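Local coordinates for AlyGC (Glaciecola chathamensis, PDB 5GKD), which is an alginate lyase of polysaccharide lyase family 6 that cleaves the uronic-acid polysaccharide alginate, probably by beta-elimination, at residues A[185-190]-A[199-204]; A[213-218]-A[228-233]; A[249-254]-A[414-419]; A[261-266]-A[270-275]. All coordinates share one frame; numbering follows the deposited sequence.

Interactions 1, 2 and 4 are buried and cross the inside of one parallel beta-helix, tying strand 185-188, 214-219 or 263-265 to the facing wall. Interaction 3 sits outside that wall and is only partly buried: the irregular segment 414-419 lies against strand 246-253. Aliphatic contacts dominate throughout, but interaction 2 adds a phenylalanine edge and interaction 4 a glutamine amide bonded to the backbone. Neighbouring asparagines join the contacts, Asn204 to Asn228 between interactions 1 and 2, Asn250 to Asn275 between 3 and 4. Glu214 and Arg264, in interactions 2 and 4, turn toward the calcium and carbonate sites.

Interaction 1: A[185-190]-A[199-204]; sequences LRIGTS and TLVENN
Leu185 and Val201 meet tip to tip inside the parallel beta-helix, with CD1 of Leu185 3.6 Å from CG1 of Val201 and nearly as close to CG2, so that one leucine methyl rests against both branches of the valine. Ile187 enters from the same strand. Its CD1 slides past Val201 in the opposite sense and comes within 3.7 Å of CG2, while its other branch, CG2, reaches the tip of Thr199 at 3.8 Å from OG1. The isoleucine divides its two ends between these partners because CG2 lies anti to the backbone N and CG1 anti to the carbonyl carbon (chi1 -50°). Thr199 turns OG1 beside its own N, where the hydroxyl is hydrogen-bonded to Ser197 and Asn162. Further out, backbone bonds of Leu185 to Ile215 and Ser217 fix strand 185-188 beside the next coil, and Val201 O accepts the side-chain amide of Asn228, which is also bonded to Asn204 ND2. Between the two segments the contact is aliphatic apart from one hydroxyl already bonded elsewhere, which suggests that shape and exclusion of water, rather than directed bonds, probably hold these two walls of the coil together.

Interaction 2: A[213-218]-A[228-233]; sequences VEIISN and NVFFES. With CA (calcium ion), chain E.
Ile215 and Ile216 press two methyl groups against the edge of the Phe230 ring, both near its plane. CD1 of Ile216 approaches CZ of Phe230 at 3.7 Å, the two side chains crossing at about a right angle, while CG2 of Ile215 lies 4.0 Å from CE2. In Ile215, CG1 beside the backbone N (chi1 -60°) sends CD1 to Ser233 and leaves CG2 for the ring; CD1 and Ser233 CB are 3.4 Å apart, tighter than usual for two carbons. The ring also stacks with Phe206 and Phe252 of adjacent coils, which probably limits its movement. Replacing Ile215 by an alanine would probably open a gap beside both Ser233 CB and the Phe230 edge, giving the ring more room to shift. Among polar links, Ser233 OG is bonded to Cys209 N, and Ser217 OG donates to Glu214 OE2 over 2.7 Å, from 46° above the carboxylate plane. That bond helps to fix the rotation of a metal ligand: Glu214 OE1 binds the calcium ion at 2.4 Å, with Asn180, Glu183 and Glu212 completing the protein ligands, and a water binds the same calcium at 2.5 Å. Phenylalanine stacks inside a wall carrying metal outside suit the pectate-lyase-like parallel beta-helix.

Interaction 3: A[249-254]-A[414-419]; sequences NNVFFG and LEPIGK
Asn249 and Leu414 join the outside of the parallel beta-helix to a segment much later in the chain, the irregular stretch 414-419 that runs along strand 246-253. CB of Asn249 makes the nearest approach, 3.6 Å from CD2 of Leu414, the two side chains crossing at a slant. The next atom, CG, is 4.0 Å from that same methyl. Beyond it the amide divides: OD1 passes 4.1 Å from the methyl and accepts a hydrogen bond from Asn274 ND2 in the following coil, while ND2 is bonded to Asn227 OD1 in the preceding one. With CG beside the backbone N (chi1 -46°), the amide bridges three successive coils and its carbon root serves as the apolar seat for Leu414. Leu414 also packs on Asn274, and its carbonyl O is bonded to Asn395 ND2. Two residues further along each segment, Val251 meets Pro416, a partly exposed ring that also touches Val229. The neighbouring Ile417 continues the cover over Asn203 and Val229, so this segment touches several coils from outside. Val251 divides its branches: CG2 lies 4.0 Å from Pro416 CG, and CG1 sits 3.4 Å above the plane of the Phe253 ring, displaced toward its rim.

Interaction 4: A[261-266]-A[270-275]; sequences GGIRVI and QIIRNN. With CO3 (carbonate ion), chain J.
Gln270 NE2 donates to two backbone carbonyls, Ile266 O across this contact and Gly242 O in the coil before. The bond to Ile266 O is 3.0 Å long and nearly straight (167°), in the carbonyl plane and near the glutamine's amide plane. A bend at chi2 (-67°) folds the chain back to it, and OE1 accepts from Asn245 N. A leucine in place of Gln270 would probably leave Ile266 O and Gly242 O without this donor and Asn245 N without its acceptor. Inside, Val265 CG2 meets Ile272 CD1 tip to tip at 3.7 Å. Ile263 slides past Ile272 and sets CD1 3.7 Å from ND2 of Asn275, whose amide is bonded to Asn250 N and Val247 O. Arg264 points the other way: NH2 grips O1 of a carbonate ion, probably from the crystallisation liquor, at 2.7 Å, and Arg240 and Tyr303 also hold it. Facing strands running in opposite directions around an aliphatic interior, with an anion pocket outside, fit a pectate-lyase-like parallel beta-helix.

Interaction 1: A[185-190]-A[199-204]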
loop_
_atom_site.group_PDB
_atom_site.type_symbol
_atom_site.label_atom_id
_atom_site.label_comp_id
_atom_site.label_asym_id
_atom_site.label_seq_id
_atom_site.Cartn_x
_atom_site.Cartn_y
_atom_site.Cartn_z
ATOM N N LEU A 185 -19.838 -18.141 -10.861
ATOM C CA LEU A 185 -20.231 -19.459 -10.369
ATOM C C LEU A 185 -19.105 -20.443 -10.668
ATOM O O LEU A 185 -18.695 -20.583 -11.819
ATOM C CB LEU A 185 -21.539 -19.917 -11.037
ATOM C CG LEU A 185 -22.508 -20.957 -10.440
ATOM C CD1 LEU A 185 -23.180 -21.780 -11.524
ATOM C CD2 LEU A 185 -21.895 -21.856 -9.427
ATOM N N ARG A 186 -18.612 -21.132 -9.648
ATOM C CA ARG A 186 -17.624 -22.191 -9.809
ATOM C C ARG A 186 -18.185 -23.484 -9.221
ATOM O O ARG A 186 -18.630 -23.500 -8.073
ATOM C CB ARG A 186 -16.318 -21.828 -9.108
ATOM C CG ARG A 186 -15.246 -22.905 -9.192
ATOM C CD ARG A 186 -14.061 -22.555 -8.304
ATOM N NE ARG A 186 -14.332 -22.940 -6.924
ATOM C CZ ARG A 186 -13.839 -22.322 -5.854
ATOM N NH1 ARG A 186 -13.030 -21.278 -5.998
ATOM N NH2 ARG A 186 -14.155 -22.745 -4.642
ATOM N N ILE A 187 -18.163 -24.568 -9.985
ATOM C CA ILE A 187 -18.692 -25.835 -9.488
ATOM C C ILE A 187 -17.516 -26.777 -9.272
ATOM O O ILE A 187 -17.053 -27.459 -10.195
ATOM C CB ILE A 187 -19.742 -26.432 -10.424
ATOM C CG1 ILE A 187 -20.785 -25.372 -10.760
ATOM C CG2 ILE A 187 -20.435 -27.613 -9.752
ATOM C CD1 ILE A 187 -21.740 -25.813 -11.848
ATOM N N GLY A 188 -17.052 -26.844 -8.043
ATOM C CA GLY A 188 -15.921 -27.673 -7.731
ATOM C C GLY A 188 -14.625 -26.903 -7.816
ATOM O O GLY A 188 -14.573 -25.672 -7.910
ATOM N N THR A 189 -13.554 -27.679 -7.825
ATOM C CA THR A 189 -12.200 -27.178 -7.709
ATOM C C THR A 189 -11.314 -28.213 -8.388
ATOM O O THR A 189 -11.719 -29.364 -8.565
ATOM C CB THR A 189 -11.871 -26.961 -6.222
ATOM O OG1 THR A 189 -11.475 -25.599 -5.995
ATOM C CG2 THR A 189 -10.840 -27.911 -5.735
ATOM N N SER A 190 -10.126 -27.800 -8.825
ATOM C CA SER A 190 -9.303 -28.728 -9.595
ATOM C C SER A 190 -9.001 -30.005 -8.803
ATOM O O SER A 190 -9.031 -31.108 -9.358
ATOM C CB SER A 190 -8.013 -28.040 -10.040
ATOM O OG SER A 190 -7.180 -27.797 -8.930
ATOM N N THR A 199 -24.529 -31.313 -10.074
ATOM C CA THR A 199 -25.163 -30.036 -9.771
ATOM C C THR A 199 -26.003 -29.545 -10.944
ATOM O O THR A 199 -25.573 -29.596 -12.092
ATOM C CB THR A 199 -24.103 -28.990 -9.435
ATOM O OG1 THR A 199 -23.380 -29.398 -8.264
ATOM C CG2 THR A 199 -24.747 -27.637 -9.199
ATOM N N LEU A 200 -27.185 -29.031 -10.635
ATOM C CA LEU A 200 -28.132 -28.502 -11.608
ATOM C C LEU A 200 -28.132 -26.977 -11.538
ATOM O O LEU A 200 -28.486 -26.403 -10.505
ATOM C CB LEU A 200 -29.532 -29.053 -11.329
ATOM C CG LEU A 200 -30.711 -28.564 -12.162
ATOM C CD1 LEU A 200 -30.303 -28.728 -13.598
ATOM C CD2 LEU A 200 -31.988 -29.371 -11.917
ATOM N N VAL A 201 -27.755 -26.327 -12.635
ATOM C CA VAL A 201 -27.692 -24.876 -12.729
ATOM C C VAL A 201 -28.614 -24.455 -13.861
ATOM O O VAL A 201 -28.240 -24.559 -15.032
ATOM C CB VAL A 201 -26.271 -24.364 -12.982
ATOM C CG1 VAL A 201 -26.262 -22.825 -13.031
ATOM C CG2 VAL A 201 -25.305 -24.895 -11.943
ATOM N N GLU A 202 -29.789 -23.932 -13.524
ATOM C CA GLU A 202 -30.843 -23.722 -14.509
ATOM C C GLU A 202 -31.607 -22.425 -14.282
ATOM O O GLU A 202 -31.855 -22.013 -13.152
ATOM C CB GLU A 202 -31.828 -24.890 -14.499
ATOM C CG GLU A 202 -32.473 -25.116 -13.163
ATOM C CD GLU A 202 -33.605 -26.082 -13.246
ATOM O OE1 GLU A 202 -34.414 -26.129 -12.298
ATOM O OE2 GLU A 202 -33.682 -26.794 -14.270
ATOM N N ASN A 203 -32.011 -21.807 -15.385
ATOM C CA ASN A 203 -32.918 -20.657 -15.362
ATOM C C ASN A 203 -32.385 -19.497 -14.529
ATOM O O ASN A 203 -33.156 -18.754 -13.923
ATOM C CB ASN A 203 -34.312 -21.066 -14.882
ATOM C CG ASN A 203 -35.080 -21.832 -15.948
ATOM O OD1 ASN A 203 -35.421 -22.996 -15.773
ATOM N ND2 ASN A 203 -35.313 -21.186 -17.078
ATOM N N ASN A 204 -31.075 -19.306 -14.510
ATOM C CA ASN A 204 -30.493 -18.115 -13.917
ATOM C C ASN A 204 -30.236 -17.068 -14.993
ATOM O O ASN A 204 -30.098 -17.378 -16.175
ATOM C CB ASN A 204 -29.190 -18.440 -13.191
ATOM C CG ASN A 204 -29.353 -19.554 -12.210
ATOM O OD1 ASN A 204 -29.822 -19.341 -11.089
ATOM N ND2 ASN A 204 -28.986 -20.759 -12.622
#

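Interaction 2: A[213-218]-A[228-233]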
loop_
_atom_site.group_PDB
_atom_site.type_symbol
_atom_site.label_atom_id
_atom_site.label_comp_id
_atom_site.label_asym_id
_atom_site.label_seq_id
_atom_site.Cartn_x
_atom_site.Cartn_y
_atom_site.Cartn_z
ATOM N N VAL A 213 -12.568 -14.002 -17.467
ATOM C CA VAL A 213 -12.941 -14.785 -18.643
ATOM C C VAL A 213 -13.987 -15.851 -18.313
ATOM O O VAL A 213 -14.806 -16.207 -19.167
ATOM C CB VAL A 213 -11.696 -15.411 -19.297
ATOM C CG1 VAL A 213 -11.158 -16.555 -18.460
ATOM C CG2 VAL A 213 -12.037 -15.868 -20.721
ATOM N N GLU A 214 -13.989 -16.385 -17.096
ATOM C CA GLU A 214 -14.959 -17.405 -16.721
ATOM C C GLU A 214 -16.099 -16.753 -15.956
ATOM O O GLU A 214 -15.906 -16.292 -14.832
ATOM C CB GLU A 214 -14.321 -18.501 -15.880
ATOM C CG GLU A 214 -13.235 -19.306 -16.567
ATOM C CD GLU A 214 -12.710 -20.378 -15.644
ATOM O OE1 GLU A 214 -12.065 -20.021 -14.650
ATOM O OE2 GLU A 214 -12.974 -21.566 -15.886
ATOM N N ILE A 215 -17.272 -16.693 -16.580
ATOM C CA ILE A 215 -18.504 -16.409 -15.853
ATOM C C ILE A 215 -18.864 -17.596 -14.974
ATOM O O ILE A 215 -19.020 -17.468 -13.755
ATOM C CB ILE A 215 -19.655 -16.090 -16.828
ATOM C CG1 ILE A 215 -19.355 -14.881 -17.707
ATOM C CG2 ILE A 215 -20.981 -15.893 -16.088
ATOM C CD1 ILE A 215 -20.272 -14.864 -18.922
ATOM N N ILE A 216 -19.041 -18.756 -15.598
ATOM C CA ILE A 216 -19.195 -20.042 -14.930
ATOM C C ILE A 216 -17.930 -20.851 -15.167
ATOM O O ILE A 216 -17.456 -20.946 -16.301
ATOM C CB ILE A 216 -20.420 -20.814 -15.456
ATOM C CG1 ILE A 216 -21.706 -20.025 -15.201
ATOM C CG2 ILE A 216 -20.451 -22.194 -14.847
ATOM C CD1 ILE A 216 -22.963 -20.705 -15.700
ATOM N N SER A 217 -17.393 -21.438 -14.110
ATOM C CA SER A 217 -16.190 -22.259 -14.176
ATOM C C SER A 217 -16.591 -23.644 -13.691
ATOM O O SER A 217 -16.691 -23.869 -12.481
ATOM C CB SER A 217 -15.073 -21.658 -13.326
ATOM O OG SER A 217 -13.842 -22.369 -13.447
ATOM N N ASN A 218 -16.881 -24.563 -14.616
ATOM C CA ASN A 218 -17.234 -25.916 -14.213
ATOM C C ASN A 218 -15.963 -26.714 -13.949
ATOM O O ASN A 218 -15.081 -26.782 -14.808
ATOM C CB ASN A 218 -18.091 -26.609 -15.269
ATOM C CG ASN A 218 -18.721 -27.868 -14.742
ATOM O OD1 ASN A 218 -19.687 -27.815 -13.981
ATOM N ND2 ASN A 218 -18.159 -29.013 -15.112
ATOM N N ASN A 228 -29.953 -21.115 -18.977
ATOM C CA ASN A 228 -29.524 -19.856 -18.400
ATOM C C ASN A 228 -29.368 -18.798 -19.485
ATOM O O ASN A 228 -29.133 -19.114 -20.649
ATOM C CB ASN A 228 -28.202 -20.032 -17.654
ATOM C CG ASN A 228 -28.274 -21.124 -16.625
ATOM O OD1 ASN A 228 -28.798 -20.922 -15.520
ATOM N ND2 ASN A 228 -27.775 -22.304 -16.981
ATOM N N VAL A 229 -29.475 -17.538 -19.086
ATOM C CA VAL A 229 -29.320 -16.409 -19.992
ATOM C C VAL A 229 -28.111 -15.594 -19.557
ATOM O O VAL A 229 -27.955 -15.289 -18.371
ATOM C CB VAL A 229 -30.590 -15.541 -20.044
ATOM C CG1 VAL A 229 -30.326 -14.279 -20.846
ATOM C CG2 VAL A 229 -31.721 -16.330 -20.661
ATOM N N PHE A 230 -27.248 -15.269 -20.515
ATOM C CA PHE A 230 -26.057 -14.470 -20.278
ATOM C C PHE A 230 -26.172 -13.178 -21.081
ATOM O O PHE A 230 -26.010 -13.186 -22.301
ATOM C CB PHE A 230 -24.811 -15.251 -20.675
ATOM C CG PHE A 230 -24.669 -16.558 -19.962
ATOM C CD1 PHE A 230 -25.316 -17.689 -20.422
ATOM C CD2 PHE A 230 -23.860 -16.659 -18.835
ATOM C CE1 PHE A 230 -25.168 -18.903 -19.768
ATOM C CE2 PHE A 230 -23.723 -17.846 -18.180
ATOM C CZ PHE A 230 -24.375 -18.976 -18.648
ATOM N N PHE A 231 -26.410 -12.065 -20.405
ATOM C CA PHE A 231 -26.689 -10.799 -21.073
ATOM C C PHE A 231 -25.479 -9.893 -20.936
ATOM O O PHE A 231 -25.147 -9.464 -19.829
ATOM C CB PHE A 231 -27.925 -10.129 -20.488
ATOM C CG PHE A 231 -28.269 -8.804 -21.139
ATOM C CD1 PHE A 231 -27.743 -7.618 -20.659
ATOM C CD2 PHE A 231 -29.127 -8.758 -22.229
ATOM C CE1 PHE A 231 -28.067 -6.416 -21.249
ATOM C CE2 PHE A 231 -29.470 -7.564 -22.810
ATOM C CZ PHE A 231 -28.935 -6.390 -22.327
ATOM N N GLU A 232 -24.833 -9.618 -22.065
ATOM C CA GLU A 232 -23.731 -8.666 -22.155
ATOM C C GLU A 232 -22.639 -8.969 -21.136
ATOM O O GLU A 232 -22.029 -8.070 -20.570
ATOM C CB GLU A 232 -24.237 -7.229 -22.010
ATOM C CG GLU A 232 -25.114 -6.790 -23.169
ATOM C CD GLU A 232 -25.561 -5.321 -23.094
ATOM O OE1 GLU A 232 -25.172 -4.592 -22.150
ATOM O OE2 GLU A 232 -26.315 -4.903 -23.991
ATOM N N SER A 233 -22.373 -10.248 -20.919
ATOM C CA SER A 233 -21.408 -10.657 -19.915
ATOM C C SER A 233 -20.057 -10.874 -20.573
ATOM O O SER A 233 -19.932 -11.637 -21.542
ATOM C CB SER A 233 -21.858 -11.918 -19.175
ATOM O OG SER A 233 -22.950 -11.644 -18.313
HETATM CA CA CA E . -10.824 -18.190 -13.616
HETATM O O HOH W 1 -9.358 -18.320 -15.627
#

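Interaction 3: A[249-254]-A[414-419]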
loop_
_atom_site.group_PDB
_atom_site.type_symbol
_atom_site.label_atom_id
_atom_site.label_comp_id
_atom_site.label_asym_id
_atom_site.label_seq_id
_atom_site.Cartn_x
_atom_site.Cartn_y
_atom_site.Cartn_z
ATOM N N ASN A 249 -29.476 -25.585 -23.855
ATOM C CA ASN A 249 -30.574 -24.612 -23.831
ATOM C C ASN A 249 -30.176 -23.242 -23.280
ATOM O O ASN A 249 -31.047 -22.459 -22.905
ATOM C CB ASN A 249 -31.783 -25.110 -23.024
ATOM C CG ASN A 249 -32.167 -26.534 -23.340
ATOM O OD1 ASN A 249 -31.938 -27.035 -24.437
ATOM N ND2 ASN A 249 -32.774 -27.195 -22.373
ATOM N N ASN A 250 -28.894 -22.917 -23.221
ATOM C CA ASN A 250 -28.485 -21.608 -22.756
ATOM C C ASN A 250 -28.559 -20.577 -23.874
ATOM O O ASN A 250 -28.485 -20.900 -25.060
ATOM C CB ASN A 250 -27.063 -21.672 -22.200
ATOM C CG ASN A 250 -26.956 -22.636 -21.040
ATOM O OD1 ASN A 250 -27.425 -22.342 -19.941
ATOM N ND2 ASN A 250 -26.380 -23.804 -21.286
ATOM N N VAL A 251 -28.676 -19.319 -23.475
ATOM C CA VAL A 251 -28.837 -18.194 -24.385
ATOM C C VAL A 251 -27.845 -17.094 -24.009
ATOM O O VAL A 251 -27.824 -16.637 -22.863
ATOM C CB VAL A 251 -30.282 -17.654 -24.349
ATOM C CG1 VAL A 251 -30.391 -16.372 -25.159
ATOM C CG2 VAL A 251 -31.262 -18.696 -24.859
ATOM N N PHE A 252 -27.063 -16.637 -24.988
ATOM C CA PHE A 252 -26.035 -15.617 -24.805
ATOM C C PHE A 252 -26.366 -14.419 -25.690
ATOM O O PHE A 252 -26.269 -14.506 -26.924
ATOM C CB PHE A 252 -24.652 -16.147 -25.178
ATOM C CG PHE A 252 -24.165 -17.286 -24.338
ATOM C CD1 PHE A 252 -24.673 -18.560 -24.501
ATOM C CD2 PHE A 252 -23.139 -17.092 -23.437
ATOM C CE1 PHE A 252 -24.187 -19.609 -23.741
ATOM C CE2 PHE A 252 -22.651 -18.122 -22.670
ATOM C CZ PHE A 252 -23.174 -19.382 -22.813
ATOM N N PHE A 253 -26.743 -13.305 -25.080
ATOM C CA PHE A 253 -27.005 -12.061 -25.815
ATOM C C PHE A 253 -25.813 -11.145 -25.604
ATOM O O PHE A 253 -25.754 -10.401 -24.627
ATOM C CB PHE A 253 -28.287 -11.380 -25.349
ATOM C CG PHE A 253 -29.537 -12.118 -25.718
ATOM C CD1 PHE A 253 -29.791 -12.455 -27.033
ATOM C CD2 PHE A 253 -30.460 -12.450 -24.760
ATOM C CE1 PHE A 253 -30.941 -13.135 -27.367
ATOM C CE2 PHE A 253 -31.618 -13.113 -25.095
ATOM C CZ PHE A 253 -31.858 -13.454 -26.396
ATOM N N GLY A 254 -24.857 -11.202 -26.532
ATOM C CA GLY A 254 -23.688 -10.340 -26.431
ATOM C C GLY A 254 -23.959 -8.896 -26.797
ATOM O O GLY A 254 -23.319 -7.991 -26.261
ATOM N N LEU A 414 -37.408 -23.155 -27.323
ATOM C CA LEU A 414 -36.697 -22.459 -26.260
ATOM C C LEU A 414 -37.520 -21.271 -25.776
ATOM O O LEU A 414 -38.190 -20.599 -26.561
ATOM C CB LEU A 414 -35.334 -21.984 -26.741
ATOM C CG LEU A 414 -34.186 -22.984 -26.871
ATOM C CD1 LEU A 414 -32.978 -22.268 -27.388
ATOM C CD2 LEU A 414 -33.891 -23.652 -25.541
ATOM N N GLU A 415 -37.493 -21.037 -24.464
ATOM C CA GLU A 415 -38.137 -19.876 -23.853
ATOM C C GLU A 415 -37.165 -19.261 -22.856
ATOM O O GLU A 415 -37.129 -19.649 -21.684
ATOM C CB GLU A 415 -39.454 -20.260 -23.179
ATOM C CG GLU A 415 -40.460 -20.862 -24.145
ATOM C CD GLU A 415 -41.861 -20.934 -23.575
ATOM O OE1 GLU A 415 -42.818 -20.597 -24.312
ATOM O OE2 GLU A 415 -42.008 -21.327 -22.398
ATOM N N PRO A 416 -36.341 -18.316 -23.302
ATOM C CA PRO A 416 -35.333 -17.719 -22.417
ATOM C C PRO A 416 -35.983 -17.064 -21.214
ATOM O O PRO A 416 -36.936 -16.297 -21.349
ATOM C CB PRO A 416 -34.654 -16.668 -23.309
ATOM C CG PRO A 416 -34.968 -17.078 -24.700
ATOM C CD PRO A 416 -36.287 -17.764 -24.664
ATOM N N ILE A 417 -35.435 -17.342 -20.031
ATOM C CA ILE A 417 -35.924 -16.674 -18.833
ATOM C C ILE A 417 -35.625 -15.182 -18.921
ATOM O O ILE A 417 -34.580 -14.764 -19.439
ATOM C CB ILE A 417 -35.322 -17.312 -17.570
ATOM C CG1 ILE A 417 -36.058 -16.803 -16.329
ATOM C CG2 ILE A 417 -33.831 -17.080 -17.468
ATOM C CD1 ILE A 417 -36.417 -17.909 -15.379
ATOM N N GLY A 418 -36.568 -14.373 -18.454
ATOM C CA GLY A 418 -36.421 -12.937 -18.506
ATOM C C GLY A 418 -35.776 -12.352 -17.262
ATOM O O GLY A 418 -35.738 -12.971 -16.213
ATOM N N LYS A 419 -35.252 -11.137 -17.406
ATOM C CA LYS A 419 -34.623 -10.466 -16.277
ATOM C C LYS A 419 -35.605 -10.259 -15.125
ATOM O O LYS A 419 -35.199 -10.270 -13.959
ATOM C CB LYS A 419 -34.031 -9.127 -16.724
ATOM C CG LYS A 419 -33.257 -8.357 -15.648
ATOM C CD LYS A 419 -32.587 -7.137 -16.254
ATOM C CE LYS A 419 -31.758 -6.385 -15.250
ATOM N NZ LYS A 419 -31.241 -5.099 -15.817
#

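Interaction 4: A[261-266]-A[270-275]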
loop_
_atom_site.group_PDB
_atom_site.type_symbol
_atom_site.label_atom_id
_atom_site.label_comp_id
_atom_site.label_asym_id
_atom_site.label_seq_id
_atom_site.Cartn_x
_atom_site.Cartn_y
_atom_site.Cartn_z
ATOM N N GLY A 261 -18.141 -13.557 -24.514
ATOM C CA GLY A 261 -18.129 -14.972 -24.969
ATOM C C GLY A 261 -19.495 -15.637 -24.717
ATOM O O GLY A 261 -20.398 -14.964 -24.283
ATOM N N GLY A 262 -19.721 -16.921 -24.942
ATOM C CA GLY A 262 -18.785 -17.931 -25.282
ATOM C C GLY A 262 -19.119 -19.197 -24.497
ATOM O O GLY A 262 -19.407 -19.135 -23.305
ATOM N N ILE A 263 -19.073 -20.351 -25.152
ATOM C CA ILE A 263 -18.908 -21.631 -24.475
ATOM C C ILE A 263 -17.504 -22.121 -24.808
ATOM O O ILE A 263 -17.104 -22.115 -25.980
ATOM C CB ILE A 263 -19.977 -22.651 -24.904
ATOM C CG1 ILE A 263 -21.372 -22.218 -24.436
ATOM C CG2 ILE A 263 -19.672 -24.044 -24.359
ATOM C CD1 ILE A 263 -22.502 -22.994 -25.123
ATOM N N ARG A 264 -16.753 -22.523 -23.781
ATOM C CA ARG A 264 -15.374 -22.988 -23.922
ATOM C C ARG A 264 -15.287 -24.438 -23.472
ATOM O O ARG A 264 -15.591 -24.760 -22.313
ATOM C CB ARG A 264 -14.394 -22.126 -23.112
ATOM C CG ARG A 264 -12.951 -22.648 -23.164
ATOM C CD ARG A 264 -11.925 -21.561 -22.847
ATOM N NE ARG A 264 -12.105 -21.010 -21.500
ATOM C CZ ARG A 264 -11.133 -20.842 -20.606
ATOM N NH1 ARG A 264 -9.883 -21.170 -20.888
ATOM N NH2 ARG A 264 -11.420 -20.325 -19.422
ATOM N N VAL A 265 -14.850 -25.301 -24.382
ATOM C CA VAL A 265 -14.861 -26.742 -24.199
ATOM C C VAL A 265 -13.445 -27.207 -23.912
ATOM O O VAL A 265 -12.530 -26.942 -24.695
ATOM C CB VAL A 265 -15.422 -27.455 -25.440
ATOM C CG1 VAL A 265 -15.482 -28.948 -25.196
ATOM C CG2 VAL A 265 -16.789 -26.906 -25.770
ATOM N N ILE A 266 -13.275 -27.932 -22.837
ATOM C CA ILE A 266 -12.036 -28.556 -22.418
ATOM C C ILE A 266 -12.468 -29.864 -21.798
ATOM O O ILE A 266 -13.564 -29.981 -21.452
ATOM C CB ILE A 266 -11.259 -27.735 -21.369
ATOM C CG1 ILE A 266 -11.156 -26.273 -21.765
ATOM C CG2 ILE A 266 -9.904 -28.361 -21.105
ATOM C CD1 ILE A 266 -10.837 -25.337 -20.654
ATOM N N GLN A 270 -17.941 -34.012 -23.076
ATOM C CA GLN A 270 -18.842 -32.877 -22.907
ATOM C C GLN A 270 -19.926 -32.890 -23.983
ATOM O O GLN A 270 -19.682 -33.291 -25.124
ATOM C CB GLN A 270 -18.061 -31.565 -22.955
ATOM C CG GLN A 270 -16.735 -31.559 -22.158
ATOM C CD GLN A 270 -16.900 -31.656 -20.630
ATOM O OE1 GLN A 270 -17.950 -32.046 -20.111
ATOM N NE2 GLN A 270 -15.843 -31.292 -19.912
ATOM N N ILE A 271 -21.132 -32.462 -23.612
ATOM C CA ILE A 271 -22.234 -32.285 -24.549
ATOM C C ILE A 271 -22.659 -30.817 -24.542
ATOM O O ILE A 271 -23.062 -30.284 -23.502
ATOM C CB ILE A 271 -23.419 -33.203 -24.221
ATOM C CG1 ILE A 271 -23.019 -34.667 -24.377
ATOM C CG2 ILE A 271 -24.598 -32.868 -25.104
ATOM C CD1 ILE A 271 -24.028 -35.644 -23.776
ATOM N N ILE A 272 -22.559 -30.173 -25.695
ATOM C CA ILE A 272 -22.921 -28.775 -25.900
ATOM C C ILE A 272 -24.007 -28.782 -26.972
ATOM O O ILE A 272 -23.708 -28.852 -28.170
ATOM C CB ILE A 272 -21.725 -27.911 -26.331
ATOM C CG1 ILE A 272 -20.656 -27.804 -25.232
ATOM C CG2 ILE A 272 -22.180 -26.508 -26.689
ATOM C CD1 ILE A 272 -19.764 -28.962 -25.102
ATOM N N ARG A 273 -25.272 -28.727 -26.560
ATOM C CA ARG A 273 -26.376 -28.868 -27.490
ATOM C C ARG A 273 -27.439 -27.813 -27.233
ATOM O O ARG A 273 -27.669 -27.385 -26.101
ATOM C CB ARG A 273 -27.024 -30.258 -27.415
ATOM C CG ARG A 273 -27.697 -30.518 -26.103
ATOM C CD ARG A 273 -28.687 -31.671 -26.157
ATOM N NE ARG A 273 -28.061 -32.921 -26.555
ATOM C CZ ARG A 273 -27.896 -33.976 -25.756
ATOM N NH1 ARG A 273 -28.325 -33.960 -24.490
ATOM N NH2 ARG A 273 -27.307 -35.060 -26.246
ATOM N N ASN A 274 -28.080 -27.399 -28.321
ATOM C CA ASN A 274 -29.258 -26.536 -28.277
ATOM C C ASN A 274 -28.994 -25.205 -27.563
ATOM O O ASN A 274 -29.877 -24.666 -26.904
ATOM C CB ASN A 274 -30.440 -27.265 -27.631
ATOM C CG ASN A 274 -31.760 -26.728 -28.108
ATOM O OD1 ASN A 274 -31.904 -26.435 -29.281
ATOM N ND2 ASN A 274 -32.718 -26.552 -27.198
ATOM N N ASN A 275 -27.795 -24.652 -27.695
ATOM C CA ASN A 275 -27.483 -23.337 -27.154
ATOM C C ASN A 275 -27.545 -22.259 -28.236
ATOM O O ASN A 275 -27.152 -22.478 -29.384
ATOM C CB ASN A 275 -26.093 -23.324 -26.509
ATOM C CG ASN A 275 -25.958 -24.344 -25.407
ATOM O OD1 ASN A 275 -26.485 -24.165 -24.300
ATOM N ND2 ASN A 275 -25.251 -25.424 -25.697
HETATM C C CO3 J . -8.332 -20.719 -17.184
HETATM O O1 CO3 J . -9.572 -20.390 -17.418
HETATM O O2 CO3 J . -7.640 -20.863 -18.273
HETATM O O3 CO3 J . -7.870 -20.907 -15.922
#